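Local coordinates for protein (anthranilate synthase (trpg-subunit)) (PDB 1QDL) that is the glutamine amidotransferase subunit (TrpG) of anthranilate synthase and belongs to the class I glutamine amidotransferase family, at residues S110-L114 / I126-F130. Numbering follows the deposited sequence.
Sequences SNIIL and IAKEF
Ile-112 and Phe-130 pair across two antiparallel strands, 108-114 and 129-136, at one end of the mixed central sheet of the glutamine amidotransferase fold. The pair is a hydrogen-bonded one: Ile-112 N donates to Phe-130 O at 2.8 Å, while the return bond from Phe-130 N to Ile-112 O is less certain, because that oxygen is placed too close to a neighbour. Two residues further along, Leu-114 N donates to Lys-128 O at 2.8 Å, so the pairing runs on to the residue just ahead of strand 129-136.

Phe-130 makes the largest contribution to the contact. Its CG sits between the backbone N and the carbonyl carbon (chi1 47°), which swings the ring back over the neighbouring strand. Outward from CB, the ring meets Ile-112 first: CD1 comes near CG1, CE1 packs against CG1 and CB of the same isoleucine, and CZ lies 3.6 Å from Ile-112 CB. That CB stands over one face, toward the rim, in a CH-pi contact 3.8 Å from the Phe-130 ring centroid. On the other side of CZ, Leu-114 CG lies at the ring's edge, in its plane, 3.8 Å from Phe-130 CE2. Phe-174 adds an edge-to-face ring contact to Phe-130, and Ala-151 of strand 147-153 touches both Ile-112 and Leu-114.

On the opposite sheet face, Ile-113 and Glu-129 form a non-hydrogen-bonded pair, their side chains side by side. Beyond the ring, Leu-114 CD1 ends 4.3 Å from Ile-126 CG2.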
loop_
_atom_site.group_PDB
_atom_site.type_symbol
_atom_site.label_atom_id
_atom_site.label_comp_id
_atom_site.label_asym_id
_atom_site.label_seq_id
_atom_site.Cartn_x
_atom_site.Cartn_y
_atom_site.Cartn_z
ATOM N N SER B 110 15.838 19.896 -22.847
ATOM C CA SER B 110 15.040 20.577 -23.855
ATOM C C SER B 110 14.421 21.852 -23.296
ATOM O O SER B 110 14.333 22.034 -22.081
ATOM C CB SER B 110 13.935 19.641 -24.361
ATOM O OG SER B 110 13.551 19.945 -25.691
ATOM N N ASN B 111 14.003 22.740 -24.192
ATOM C CA ASN B 111 13.372 23.987 -23.794
ATOM C C ASN B 111 11.887 23.789 -23.917
ATOM O O ASN B 111 11.348 23.742 -25.020
ATOM C CB ASN B 111 13.794 25.130 -24.703
ATOM C CG ASN B 111 15.061 25.795 -24.236
ATOM O OD1 ASN B 111 15.962 26.063 -25.030
ATOM N ND2 ASN B 111 15.143 26.064 -22.935
ATOM N N ILE B 112 11.229 23.654 -22.776
ATOM C CA ILE B 112 9.798 23.459 -22.765
ATOM C C ILE B 112 9.134 24.811 -22.945
ATOM O O ILE B 112 9.522 25.807 -22.324
ATOM C CB ILE B 112 9.333 22.841 -21.438
ATOM C CG1 ILE B 112 10.299 21.733 -21.011
ATOM C CG2 ILE B 112 7.921 22.318 -21.583
ATOM C CD1 ILE B 112 10.621 20.717 -22.091
ATOM N N ILE B 113 8.139 24.851 -23.817
ATOM C CA ILE B 113 7.418 26.085 -24.046
ATOM C C ILE B 113 5.975 25.871 -23.650
ATOM O O ILE B 113 5.240 25.111 -24.290
ATOM C CB ILE B 113 7.460 26.514 -25.513
ATOM C CG1 ILE B 113 8.901 26.589 -25.991
ATOM C CG2 ILE B 113 6.810 27.864 -25.667
ATOM C CD1 ILE B 113 9.039 26.398 -27.463
ATOM N N LEU B 114 5.584 26.524 -22.567
ATOM C CA LEU B 114 4.225 26.426 -22.097
ATOM C C LEU B 114 3.379 27.083 -23.167
ATOM O O LEU B 114 3.691 28.175 -23.640
ATOM C CB LEU B 114 4.069 27.156 -20.768
ATOM C CG LEU B 114 4.727 26.474 -19.567
ATOM C CD1 LEU B 114 4.266 27.129 -18.268
ATOM C CD2 LEU B 114 4.364 24.997 -19.581
ATOM N N ILE B 126 5.584 29.391 -12.989
ATOM C CA ILE B 126 6.562 28.780 -13.888
ATOM C C ILE B 126 6.789 29.652 -15.127
ATOM O O ILE B 126 5.824 30.106 -15.756
ATOM C CB ILE B 126 6.101 27.365 -14.344
ATOM C CG1 ILE B 126 5.775 26.493 -13.124
ATOM C CG2 ILE B 126 7.186 26.709 -15.196
ATOM C CD1 ILE B 126 6.947 26.239 -12.200
ATOM N N ALA B 127 8.062 29.880 -15.468
ATOM C CA ALA B 127 8.444 30.690 -16.629
ATOM C C ALA B 127 7.782 30.172 -17.908
ATOM O O ALA B 127 7.645 28.961 -18.084
ATOM C CB ALA B 127 9.955 30.677 -16.793
ATOM N N LYS B 128 7.393 31.085 -18.801
ATOM C CA LYS B 128 6.732 30.724 -20.064
ATOM C C LYS B 128 7.463 29.616 -20.822
ATOM O O LYS B 128 6.855 28.853 -21.570
ATOM C CB LYS B 128 6.551 31.963 -20.954
ATOM C CG LYS B 128 7.796 32.435 -21.696
ATOM C CD LYS B 128 7.424 33.221 -22.960
ATOM C CE LYS B 128 7.532 34.730 -22.746
ATOM N NZ LYS B 128 6.744 35.515 -23.746
ATOM N N GLU B 129 8.776 29.553 -20.649
ATOM C CA GLU B 129 9.576 28.495 -21.240
ATOM C C GLU B 129 10.739 28.305 -20.296
ATOM O O GLU B 129 11.343 29.276 -19.830
ATOM C CB GLU B 129 10.072 28.816 -22.653
ATOM C CG GLU B 129 10.315 30.263 -22.994
ATOM C CD GLU B 129 10.648 30.420 -24.475
ATOM O OE1 GLU B 129 11.659 29.824 -24.918
ATOM O OE2 GLU B 129 9.897 31.117 -25.194
ATOM N N PHE B 130 11.020 27.047 -19.991
ATOM C CA PHE B 130 12.082 26.691 -19.069
ATOM C C PHE B 130 12.835 25.510 -19.646
ATOM O O PHE B 130 12.492 25.002 -20.716
ATOM C CB PHE B 130 11.474 26.303 -17.722
ATOM C CG PHE B 130 10.319 25.350 -17.844
ATOM C CD1 PHE B 130 10.508 23.981 -17.667
ATOM C CD2 PHE B 130 9.049 25.815 -18.172
ATOM C CE1 PHE B 130 9.451 23.089 -17.819
ATOM C CE2 PHE B 130 7.990 24.931 -18.325
ATOM C CZ PHE B 130 8.191 23.565 -18.148
#